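Local coordinates for putative Ribokinase II (Escherichia coli O6, PDB 3IQ0), which probably phosphorylates a sugar, such as ribose, with magnesium-ATP, as a putative ribokinase of the pfkB carbohydrate kinase family, at residues Asn284-Leu289 / Met304-Phe309; Glu246-Glu251 / Ala279-Asn284; Lys129-Phe134 / Thr155-Asn160. All blocks are in the same frame, centred on the assembly; numbering follows the deposited sequence.

Contact 1 (Asn284-Leu289 / Met304-Phe309). With ATP (adenosine-5'-triphosphate), chain G.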
loop_
_atom_site.group_PDB
_atom_site.type_symbol
_atom_site.label_atom_id
_atom_site.label_comp_id
_atom_site.label_asym_id
_atom_site.label_seq_id
_atom_site.Cartn_x
_atom_site.Cartn_y
_atom_site.Cartn_z
ATOM N N ASN B 284 -12.400 -7.078 -30.570
ATOM C CA ASN B 284 -11.174 -7.805 -30.889
ATOM C C ASN B 284 -10.051 -6.836 -31.255
ATOM O O ASN B 284 -8.931 -6.949 -30.761
ATOM C CB ASN B 284 -11.445 -8.783 -32.042
ATOM C CG ASN B 284 -10.225 -9.601 -32.423
ATOM O OD1 ASN B 284 -9.460 -10.038 -31.566
ATOM N ND2 ASN B 284 -10.050 -9.830 -33.721
ATOM N N ALA B 285 -10.362 -5.881 -32.121
ATOM C CA ALA B 285 -9.390 -4.885 -32.539
ATOM C C ALA B 285 -8.993 -4.003 -31.358
ATOM O O ALA B 285 -7.829 -3.632 -31.224
ATOM C CB ALA B 285 -9.965 -4.031 -33.656
ATOM N N CYS B 286 -9.958 -3.666 -30.507
ATOM C CA CYS B 286 -9.671 -2.826 -29.343
ATOM C C CYS B 286 -8.644 -3.521 -28.451
ATOM O O CYS B 286 -7.619 -2.941 -28.076
ATOM C CB CYS B 286 -10.949 -2.555 -28.546
ATOM S SG CYS B 286 -10.755 -1.326 -27.223
ATOM N N GLY B 287 -8.910 -4.778 -28.122
ATOM C CA GLY B 287 -7.979 -5.507 -27.290
ATOM C C GLY B 287 -6.610 -5.601 -27.938
ATOM O O GLY B 287 -5.591 -5.599 -27.250
ATOM N N ALA B 288 -6.584 -5.686 -29.264
ATOM C CA ALA B 288 -5.327 -5.786 -30.002
ATOM C C ALA B 288 -4.538 -4.493 -29.848
ATOM O O ALA B 288 -3.337 -4.510 -29.587
ATOM C CB ALA B 288 -5.603 -6.054 -31.472
ATOM N N LEU B 289 -5.226 -3.370 -30.023
ATOM C CA LEU B 289 -4.598 -2.066 -29.890
ATOM C C LEU B 289 -4.109 -1.854 -28.466
ATOM O O LEU B 289 -3.019 -1.326 -28.241
ATOM C CB LEU B 289 -5.598 -0.965 -30.255
ATOM C CG LEU B 289 -5.782 -0.733 -31.754
ATOM C CD1 LEU B 289 -6.912 0.255 -31.998
ATOM C CD2 LEU B 289 -4.465 -0.204 -32.337
HETATM N N MSE B 304 -12.993 5.626 -33.982
HETATM C CA MSE B 304 -12.350 5.642 -35.287
HETATM C C MSE B 304 -10.902 5.170 -35.294
HETATM O O MSE B 304 -10.352 4.861 -36.354
HETATM C CB MSE B 304 -12.485 7.015 -35.942
HETATM C CG MSE B 304 -13.905 7.281 -36.437
HETATM SE SE MSE B 304 -14.727 5.778 -37.428
HETATM C CE MSE B 304 -14.072 6.222 -39.190
ATOM N N GLU B 305 -10.268 5.096 -34.127
ATOM C CA GLU B 305 -8.899 4.592 -34.103
ATOM C C GLU B 305 -9.027 3.100 -34.379
ATOM O O GLU B 305 -8.221 2.528 -35.097
ATOM C CB GLU B 305 -8.226 4.848 -32.749
ATOM C CG GLU B 305 -8.136 6.329 -32.403
ATOM C CD GLU B 305 -7.406 6.616 -31.098
ATOM O OE1 GLU B 305 -7.630 5.896 -30.104
ATOM O OE2 GLU B 305 -6.613 7.589 -31.070
ATOM N N ILE B 306 -10.060 2.477 -33.817
ATOM C CA ILE B 306 -10.300 1.051 -34.032
ATOM C C ILE B 306 -10.647 0.837 -35.511
ATOM O O ILE B 306 -10.124 -0.062 -36.173
ATOM C CB ILE B 306 -11.490 0.549 -33.180
ATOM C CG1 ILE B 306 -11.221 0.804 -31.689
ATOM C CG2 ILE B 306 -11.719 -0.937 -33.433
ATOM C CD1 ILE B 306 -12.406 0.459 -30.791
ATOM N N GLU B 307 -11.534 1.688 -36.013
ATOM C CA GLU B 307 -11.995 1.638 -37.394
ATOM C C GLU B 307 -10.817 1.646 -38.376
ATOM O O GLU B 307 -10.728 0.807 -39.276
ATOM C CB GLU B 307 -12.912 2.835 -37.651
ATOM C CG GLU B 307 -13.740 2.765 -38.916
ATOM C CD GLU B 307 -12.904 2.828 -40.176
ATOM O OE1 GLU B 307 -12.040 3.728 -40.279
ATOM O OE2 GLU B 307 -13.126 1.980 -41.069
ATOM N N THR B 308 -9.916 2.602 -38.199
ATOM C CA THR B 308 -8.754 2.717 -39.064
ATOM C C THR B 308 -7.830 1.515 -38.887
ATOM O O THR B 308 -7.277 0.995 -39.857
ATOM C CB THR B 308 -7.987 4.009 -38.761
ATOM O OG1 THR B 308 -7.666 4.051 -37.367
ATOM C CG2 THR B 308 -8.825 5.218 -39.111
ATOM N N PHE B 309 -7.662 1.073 -37.645
ATOM C CA PHE B 309 -6.822 -0.084 -37.353
ATOM C C PHE B 309 -7.310 -1.252 -38.206
ATOM O O PHE B 309 -6.536 -1.903 -38.907
ATOM C CB PHE B 309 -6.934 -0.441 -35.869
ATOM C CG PHE B 309 -6.166 -1.673 -35.473
ATOM C CD1 PHE B 309 -4.775 -1.651 -35.385
ATOM C CD2 PHE B 309 -6.835 -2.855 -35.177
ATOM C CE1 PHE B 309 -4.065 -2.793 -35.003
ATOM C CE2 PHE B 309 -6.137 -4.000 -34.797
ATOM C CZ PHE B 309 -4.753 -3.969 -34.709
HETATM P PG ATP G . -7.909 -10.306 -18.280
HETATM O O1G ATP G . -6.837 -9.249 -18.279
HETATM O O2G ATP G . -7.810 -11.213 -17.080
HETATM O O3G ATP G . -9.296 -9.664 -18.316
HETATM P PB ATP G . -8.600 -11.848 -20.705
HETATM O O1B ATP G . -8.170 -13.266 -20.923
HETATM O O2B ATP G . -9.998 -11.529 -20.302
HETATM O O3B ATP G . -7.635 -11.161 -19.613
HETATM P PA ATP G . -7.166 -11.528 -23.157
HETATM O O1A ATP G . -5.759 -11.267 -22.666
HETATM O O2A ATP G . -7.565 -12.878 -23.617
HETATM O O3A ATP G . -8.220 -11.046 -22.012
HETATM O "O5'" ATP G . -8.025 -10.398 -24.274
HETATM C "C5'" ATP G . -8.674 -9.324 -24.786
HETATM C "C4'" ATP G . -8.967 -9.636 -26.232
HETATM O "O4'" ATP G . -7.892 -8.806 -26.687
HETATM C "C3'" ATP G . -8.553 -10.995 -26.898
HETATM O "O3'" ATP G . -9.588 -11.959 -26.991
HETATM C "C2'" ATP G . -7.998 -10.541 -28.177
HETATM O "O2'" ATP G . -9.042 -10.332 -29.137
HETATM C "C1'" ATP G . -7.240 -9.294 -27.839
HETATM N N9 ATP G . -5.787 -9.604 -27.519
HETATM C C8 ATP G . -5.182 -9.859 -26.293
HETATM N N7 ATP G . -3.866 -10.093 -26.417
HETATM C C5 ATP G . -3.574 -9.989 -27.713
HETATM C C6 ATP G . -2.354 -10.125 -28.581
HETATM N N6 ATP G . -1.183 -10.405 -28.009
HETATM N N1 ATP G . -2.474 -9.936 -29.975
HETATM C C2 ATP G . -3.680 -9.641 -30.616
HETATM N N3 ATP G . -4.849 -9.508 -29.861
HETATM C C4 ATP G . -4.846 -9.676 -28.457
#
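Behind the ATP site of this ribokinase-fold kinase, Leu289, Ala285 and Ala288 of helix 276-290 pack against Phe309 and Ile306 of helix 303-312. The two short segments cross nearly perpendicularly, at 94°, with axes 9.5 Å apart, and the contact is made almost entirely by apolar side chains, with no hydrogen bond across it. Leu289 lies over one face of the Phe309 ring: its CG sits 4.0 Å from the ring centroid, 16° off the normal, in a CH-pi contact displaced toward the rim. Phe309 CG is anti to the backbone N (chi1 177°), which starts the side chain beside its carbonyl carbon; it and Leu289 run past each other in opposite directions. Ala285 CB meets the edge of the same ring, near its plane, while Tyr248 adds an edge-to-face contact from the loop beyond. Ile306 uses both branches, setting CG2 3.6 Å from Ala285 CB and CD1 against Cys286 CB. The nucleotide lies along another side of helix 276-290. Asn284 OD1 accepts a very short hydrogen bond from ATP O2' (2.5 Å), and Gly287, with no side chain, brings its CA to 3.4 Å from ATP O4'. Ala288 is shared by both sides, its CB lying 3.9 Å from both ATP N3 and Phe309 CZ.

Contact 2 (Glu246-Glu251 / Ala279-Asn284). With ATP (adenosine-5'-triphosphate), chain G.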
loop_
_atom_site.group_PDB
_atom_site.type_symbol
_atom_site.label_atom_id
_atom_site.label_comp_id
_atom_site.label_asym_id
_atom_site.label_seq_id
_atom_site.Cartn_x
_atom_site.Cartn_y
_atom_site.Cartn_z
ATOM N N GLU B 246 -10.401 -13.919 -36.104
ATOM C CA GLU B 246 -8.979 -14.129 -35.879
ATOM C C GLU B 246 -8.379 -12.908 -35.211
ATOM O O GLU B 246 -8.926 -11.811 -35.307
ATOM C CB GLU B 246 -8.249 -14.351 -37.202
ATOM C CG GLU B 246 -8.719 -15.535 -38.011
ATOM C CD GLU B 246 -7.942 -15.671 -39.303
ATOM O OE1 GLU B 246 -7.983 -14.729 -40.123
ATOM O OE2 GLU B 246 -7.284 -16.715 -39.494
ATOM N N SER B 247 -7.244 -13.101 -34.549
ATOM C CA SER B 247 -6.565 -12.004 -33.879
ATOM C C SER B 247 -5.780 -11.187 -34.894
ATOM O O SER B 247 -5.371 -11.696 -35.936
ATOM C CB SER B 247 -5.599 -12.540 -32.820
ATOM O OG SER B 247 -4.520 -13.217 -33.432
ATOM N N TYR B 248 -5.580 -9.912 -34.582
ATOM C CA TYR B 248 -4.814 -9.022 -35.441
ATOM C C TYR B 248 -3.380 -9.148 -34.948
ATOM O O TYR B 248 -3.140 -9.159 -33.744
ATOM C CB TYR B 248 -5.301 -7.580 -35.276
ATOM C CG TYR B 248 -6.724 -7.352 -35.736
ATOM C CD1 TYR B 248 -7.016 -7.152 -37.083
ATOM C CD2 TYR B 248 -7.780 -7.357 -34.826
ATOM C CE1 TYR B 248 -8.325 -6.966 -37.515
ATOM C CE2 TYR B 248 -9.094 -7.175 -35.246
ATOM C CZ TYR B 248 -9.359 -6.981 -36.588
ATOM O OH TYR B 248 -10.657 -6.813 -37.008
ATOM N N PRO B 249 -2.409 -9.271 -35.866
ATOM C CA PRO B 249 -1.010 -9.396 -35.449
ATOM C C PRO B 249 -0.459 -8.052 -34.981
ATOM O O PRO B 249 -0.544 -7.061 -35.705
ATOM C CB PRO B 249 -0.325 -9.900 -36.716
ATOM C CG PRO B 249 -1.105 -9.207 -37.801
ATOM C CD PRO B 249 -2.540 -9.381 -37.331
ATOM N N VAL B 250 0.094 -8.014 -33.769
ATOM C CA VAL B 250 0.651 -6.777 -33.222
ATOM C C VAL B 250 1.822 -7.042 -32.281
ATOM O O VAL B 250 1.957 -8.143 -31.742
ATOM C CB VAL B 250 -0.414 -5.962 -32.429
ATOM C CG1 VAL B 250 -1.602 -5.635 -33.317
ATOM C CG2 VAL B 250 -0.861 -6.740 -31.206
ATOM N N GLU B 251 2.660 -6.025 -32.086
ATOM C CA GLU B 251 3.807 -6.143 -31.196
ATOM C C GLU B 251 3.341 -5.906 -29.758
ATOM O O GLU B 251 3.277 -4.766 -29.288
ATOM C CB GLU B 251 4.895 -5.128 -31.583
ATOM C CG GLU B 251 4.545 -3.661 -31.322
ATOM C CD GLU B 251 3.946 -2.945 -32.524
ATOM O OE1 GLU B 251 3.393 -1.837 -32.337
ATOM O OE2 GLU B 251 4.042 -3.482 -33.649
ATOM N N ALA B 279 -19.556 -5.705 -33.532
ATOM C CA ALA B 279 -19.091 -5.532 -32.166
ATOM C C ALA B 279 -17.932 -6.465 -31.806
ATOM O O ALA B 279 -17.012 -6.067 -31.092
ATOM C CB ALA B 279 -20.251 -5.734 -31.204
ATOM N N LEU B 280 -17.970 -7.700 -32.300
ATOM C CA LEU B 280 -16.906 -8.641 -32.002
ATOM C C LEU B 280 -15.596 -8.243 -32.684
ATOM O O LEU B 280 -14.523 -8.364 -32.089
ATOM C CB LEU B 280 -17.299 -10.059 -32.426
ATOM C CG LEU B 280 -16.337 -11.148 -31.941
ATOM C CD1 LEU B 280 -16.428 -11.267 -30.431
ATOM C CD2 LEU B 280 -16.682 -12.479 -32.595
ATOM N N GLN B 281 -15.671 -7.773 -33.925
ATOM C CA GLN B 281 -14.452 -7.378 -34.615
ATOM C C GLN B 281 -13.872 -6.118 -33.971
ATOM O O GLN B 281 -12.659 -5.975 -33.877
ATOM C CB GLN B 281 -14.714 -7.138 -36.112
ATOM C CG GLN B 281 -15.257 -5.765 -36.466
ATOM C CD GLN B 281 -15.431 -5.571 -37.972
ATOM O OE1 GLN B 281 -14.487 -5.729 -38.751
ATOM N NE2 GLN B 281 -16.645 -5.226 -38.384
ATOM N N TYR B 282 -14.741 -5.207 -33.533
ATOM C CA TYR B 282 -14.297 -3.966 -32.889
ATOM C C TYR B 282 -13.682 -4.248 -31.519
ATOM O O TYR B 282 -12.640 -3.692 -31.177
ATOM C CB TYR B 282 -15.462 -2.980 -32.749
ATOM C CG TYR B 282 -15.586 -2.049 -33.936
ATOM C CD1 TYR B 282 -15.815 -2.549 -35.215
ATOM C CD2 TYR B 282 -15.408 -0.674 -33.791
ATOM C CE1 TYR B 282 -15.859 -1.708 -36.319
ATOM C CE2 TYR B 282 -15.450 0.177 -34.890
ATOM C CZ TYR B 282 -15.673 -0.350 -36.152
ATOM O OH TYR B 282 -15.688 0.477 -37.252
ATOM N N ALA B 283 -14.330 -5.112 -30.740
ATOM C CA ALA B 283 -13.809 -5.472 -29.428
ATOM C C ALA B 283 -12.451 -6.132 -29.636
ATOM O O ALA B 283 -11.476 -5.789 -28.974
ATOM C CB ALA B 283 -14.757 -6.438 -28.722
ATOM N N ASN B 284 -12.400 -7.078 -30.570
ATOM C CA ASN B 284 -11.174 -7.805 -30.889
ATOM C C ASN B 284 -10.051 -6.836 -31.255
ATOM O O ASN B 284 -8.931 -6.949 -30.761
ATOM C CB ASN B 284 -11.445 -8.783 -32.042
ATOM C CG ASN B 284 -10.225 -9.601 -32.423
ATOM O OD1 ASN B 284 -9.460 -10.038 -31.566
ATOM N ND2 ASN B 284 -10.050 -9.830 -33.721
HETATM P PG ATP G . -7.909 -10.306 -18.280
HETATM O O1G ATP G . -6.837 -9.249 -18.279
HETATM O O2G ATP G . -7.810 -11.213 -17.080
HETATM O O3G ATP G . -9.296 -9.664 -18.316
HETATM P PB ATP G . -8.600 -11.848 -20.705
HETATM O O1B ATP G . -8.170 -13.266 -20.923
HETATM O O2B ATP G . -9.998 -11.529 -20.302
HETATM O O3B ATP G . -7.635 -11.161 -19.613
HETATM P PA ATP G . -7.166 -11.528 -23.157
HETATM O O1A ATP G . -5.759 -11.267 -22.666
HETATM O O2A ATP G . -7.565 -12.878 -23.617
HETATM O O3A ATP G . -8.220 -11.046 -22.012
HETATM O "O5'" ATP G . -8.025 -10.398 -24.274
HETATM C "C5'" ATP G . -8.674 -9.324 -24.786
HETATM C "C4'" ATP G . -8.967 -9.636 -26.232
HETATM O "O4'" ATP G . -7.892 -8.806 -26.687
HETATM C "C3'" ATP G . -8.553 -10.995 -26.898
HETATM O "O3'" ATP G . -9.588 -11.959 -26.991
HETATM C "C2'" ATP G . -7.998 -10.541 -28.177
HETATM O "O2'" ATP G . -9.042 -10.332 -29.137
HETATM C "C1'" ATP G . -7.240 -9.294 -27.839
HETATM N N9 ATP G . -5.787 -9.604 -27.519
HETATM C C8 ATP G . -5.182 -9.859 -26.293
HETATM N N7 ATP G . -3.866 -10.093 -26.417
HETATM C C5 ATP G . -3.574 -9.989 -27.713
HETATM C C6 ATP G . -2.354 -10.125 -28.581
HETATM N N6 ATP G . -1.183 -10.405 -28.009
HETATM N N1 ATP G . -2.474 -9.936 -29.975
HETATM C C2 ATP G . -3.680 -9.641 -30.616
HETATM N N3 ATP G . -4.849 -9.508 -29.861
HETATM C C4 ATP G . -4.846 -9.676 -28.457
HETATM O O HOH W 1 -6.826 -9.336 -31.963
#
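Asn284 and Gln281 of helix 276-290 meet Glu246 and Tyr248 of the loop that follows strand 242-245, beside the adenosine end of the ATP pocket in the ribokinase fold. Early in the helical segment, Leu280 packs on Phe243 and Val245 of the neighbouring strand. One residue on, Gln281 supplies the outer part of the contact: its backbone O lies near the plane of the Tyr248 ring at the edge, 3.8 Å from Tyr248 OH, and its CB also borders that hydroxyl. Tyr282 then turns its ring to the other side of the helix, into Phe274 and helix 303-312, and Ala283 packs on Phe262 of helix 258-271. The segment closes with Asn284, whose amide joins loop and nucleotide. Asn284 ND2 donates to Glu246 O over 2.8 Å; the bond is bent, with an angle of 138° at the hydrogen, and the donor is tilted 33° from the carbonyl plane. Asn284 ND2 also approaches Tyr248 CE2 obliquely at 3.2 Å, the amide and ring planes being 29° apart. With ND2 engaged by the loop, OD1 is presented to the ribose hydroxyl; a water 2.8 Å from Asn284 OD1, which may donate to it, accepts the N-H of Tyr248. Beyond this water the loop skirts the adenine, with Tyr248 O 3.2 Å from ATP C2 and Val250 CG2 3.8 Å from ATP N1.

Contact 3 (Lys129-Phe134 / Thr155-Asn160)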
loop_
_atom_site.group_PDB
_atom_site.type_symbol
_atom_site.label_atom_id
_atom_site.label_comp_id
_atom_site.label_asym_id
_atom_site.label_seq_id
_atom_site.Cartn_x
_atom_site.Cartn_y
_atom_site.Cartn_z
ATOM N N LYS B 129 -30.358 5.077 -11.235
ATOM C CA LYS B 129 -31.701 5.233 -11.785
ATOM C C LYS B 129 -31.792 5.060 -13.298
ATOM O O LYS B 129 -32.704 4.402 -13.795
ATOM C CB LYS B 129 -32.284 6.593 -11.393
ATOM C CG LYS B 129 -32.545 6.724 -9.901
ATOM C CD LYS B 129 -33.480 7.877 -9.583
ATOM C CE LYS B 129 -33.825 7.894 -8.097
ATOM N NZ LYS B 129 -34.857 8.917 -7.775
ATOM N N ASP B 130 -30.853 5.642 -14.033
ATOM C CA ASP B 130 -30.882 5.528 -15.485
ATOM C C ASP B 130 -29.895 4.495 -16.009
ATOM O O ASP B 130 -29.514 4.527 -17.178
ATOM C CB ASP B 130 -30.606 6.888 -16.132
ATOM C CG ASP B 130 -31.605 7.956 -15.701
ATOM O OD1 ASP B 130 -32.824 7.686 -15.734
ATOM O OD2 ASP B 130 -31.171 9.070 -15.339
ATOM N N CYS B 131 -29.479 3.572 -15.149
ATOM C CA CYS B 131 -28.550 2.540 -15.583
ATOM C C CYS B 131 -29.315 1.392 -16.220
ATOM O O CYS B 131 -30.108 0.717 -15.561
ATOM C CB CYS B 131 -27.724 2.010 -14.418
ATOM S SG CYS B 131 -26.629 0.669 -14.922
ATOM N N THR B 132 -29.065 1.177 -17.507
ATOM C CA THR B 132 -29.716 0.117 -18.270
ATOM C C THR B 132 -28.767 -1.063 -18.481
ATOM O O THR B 132 -29.182 -2.142 -18.905
ATOM C CB THR B 132 -30.149 0.636 -19.654
ATOM O OG1 THR B 132 -28.994 1.114 -20.357
ATOM C CG2 THR B 132 -31.158 1.774 -19.520
ATOM N N HIS B 133 -27.484 -0.833 -18.219
ATOM C CA HIS B 133 -26.473 -1.864 -18.371
ATOM C C HIS B 133 -25.482 -1.771 -17.226
ATOM O O HIS B 133 -24.867 -0.731 -17.006
ATOM C CB HIS B 133 -25.734 -1.712 -19.704
ATOM C CG HIS B 133 -26.541 -2.134 -20.894
ATOM N ND1 HIS B 133 -27.710 -1.506 -21.263
ATOM C CD2 HIS B 133 -26.339 -3.120 -21.800
ATOM C CE1 HIS B 133 -28.195 -2.086 -22.349
ATOM N NE2 HIS B 133 -27.381 -3.067 -22.694
ATOM N N PHE B 134 -25.342 -2.866 -16.490
ATOM C CA PHE B 134 -24.429 -2.909 -15.362
ATOM C C PHE B 134 -23.423 -4.013 -15.617
ATOM O O PHE B 134 -23.795 -5.158 -15.897
ATOM C CB PHE B 134 -25.194 -3.195 -14.068
ATOM C CG PHE B 134 -24.388 -2.965 -12.827
ATOM C CD1 PHE B 134 -24.084 -1.677 -12.410
ATOM C CD2 PHE B 134 -23.938 -4.039 -12.066
ATOM C CE1 PHE B 134 -23.345 -1.457 -11.254
ATOM C CE2 PHE B 134 -23.196 -3.832 -10.904
ATOM C CZ PHE B 134 -22.899 -2.539 -10.498
ATOM N N THR B 155 -29.616 -5.948 -8.105
ATOM C CA THR B 155 -31.051 -6.007 -7.854
ATOM C C THR B 155 -31.696 -4.717 -8.337
ATOM O O THR B 155 -32.751 -4.735 -8.973
ATOM C CB THR B 155 -31.350 -6.177 -6.351
ATOM O OG1 THR B 155 -30.778 -7.406 -5.887
ATOM C CG2 THR B 155 -32.851 -6.194 -6.103
ATOM N N ILE B 156 -31.048 -3.599 -8.031
ATOM C CA ILE B 156 -31.543 -2.290 -8.431
ATOM C C ILE B 156 -31.660 -2.174 -9.945
ATOM O O ILE B 156 -32.688 -1.746 -10.460
ATOM C CB ILE B 156 -30.607 -1.174 -7.927
ATOM C CG1 ILE B 156 -30.666 -1.106 -6.401
ATOM C CG2 ILE B 156 -30.989 0.158 -8.557
ATOM C CD1 ILE B 156 -29.843 0.006 -5.804
ATOM N N VAL B 157 -30.603 -2.562 -10.653
ATOM C CA VAL B 157 -30.587 -2.481 -12.109
ATOM C C VAL B 157 -31.595 -3.411 -12.776
ATOM O O VAL B 157 -32.259 -3.021 -13.734
ATOM C CB VAL B 157 -29.176 -2.781 -12.665
ATOM C CG1 VAL B 157 -29.193 -2.752 -14.188
ATOM C CG2 VAL B 157 -28.185 -1.764 -12.127
ATOM N N LYS B 158 -31.709 -4.639 -12.283
ATOM C CA LYS B 158 -32.662 -5.568 -12.876
ATOM C C LYS B 158 -34.092 -5.119 -12.586
ATOM O O LYS B 158 -35.008 -5.422 -13.347
ATOM C CB LYS B 158 -32.423 -6.992 -12.364
ATOM C CG LYS B 158 -31.158 -7.634 -12.918
ATOM C CD LYS B 158 -31.020 -9.082 -12.479
ATOM C CE LYS B 158 -31.872 -10.022 -13.322
ATOM N NZ LYS B 158 -31.265 -10.297 -14.660
ATOM N N ALA B 159 -34.276 -4.379 -11.498
ATOM C CA ALA B 159 -35.596 -3.880 -11.134
ATOM C C ALA B 159 -36.090 -2.871 -12.170
ATOM O O ALA B 159 -37.292 -2.770 -12.419
ATOM C CB ALA B 159 -35.555 -3.235 -9.751
ATOM N N ASN B 160 -35.172 -2.114 -12.769
ATOM C CA ASN B 160 -35.571 -1.142 -13.785
ATOM C C ASN B 160 -35.466 -1.752 -15.178
ATOM O O ASN B 160 -35.471 -1.038 -16.179
ATOM C CB ASN B 160 -34.713 0.127 -13.722
ATOM C CG ASN B 160 -33.740 0.121 -12.568
ATOM O OD1 ASN B 160 -32.846 -0.718 -12.506
ATOM N ND2 ASN B 160 -33.899 1.067 -11.650
#
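Val157 of helix 144-159 and Phe134 of strand 131-137 cross at about a right angle, and the valine packs beside Cys131. Both branches of Val157 are used. With CG1 anti to the backbone N (chi1 178°), CG2 lies beside that nitrogen, and both methyls border Phe134 CB. Val157 CG2 approaches Phe134 CB at 3.8 Å and Cys131 SG at 4.0 Å, whereas Val157 CG1 rests 3.8 Å from the backbone carbonyl Cys131 O. Phe134 starts out toward the helix, but its ring then leads away, so its CB carries the closest touch and the ring meets Val157 CG2 only obliquely. The Phe134 side chain also packs on Phe7 and Ile9 of strand 5-9 and on Ile164 of strand 163-167. Cys131 SG, anti to its own backbone N, comes in beside the valine, and the Cys131 side chain also touches Phe7. No hydrogen bond joins the two segments; the strand is instead held by backbone bonds to its neighbours, among them Phe134 to Val163 and Ser165. Helix 144-159 thus packs through its C-terminal turn on the start of strand 131-137, the arrangement of a beta-alpha-beta crossover, here strand 131-137, helix 144-159 and strand 163-167 in the large sheet of the ribokinase fold.

In the fold
From the N terminus, contact 3 closes first, a local loop within the beta-alpha-beta unit that laps helix 144-159 onto the central sheet. Contact 2 follows, bringing the loop after strand 242-245 back to helix 276-290 and enclosing helix 258-271 on the way. Contact 1 comes last, folding helix 303-312 onto the later part of that same helix. The three are in series, and none nests within or crosses another. Contacts 1 and 2 share Asn284, both touch ATP, and have centres about 7 Å apart; they meet directly where Phe309 CE2 packs 3.5 Å from Tyr248 CG. Contact 3 stands apart, its centre about 29 Å from that of contact 1.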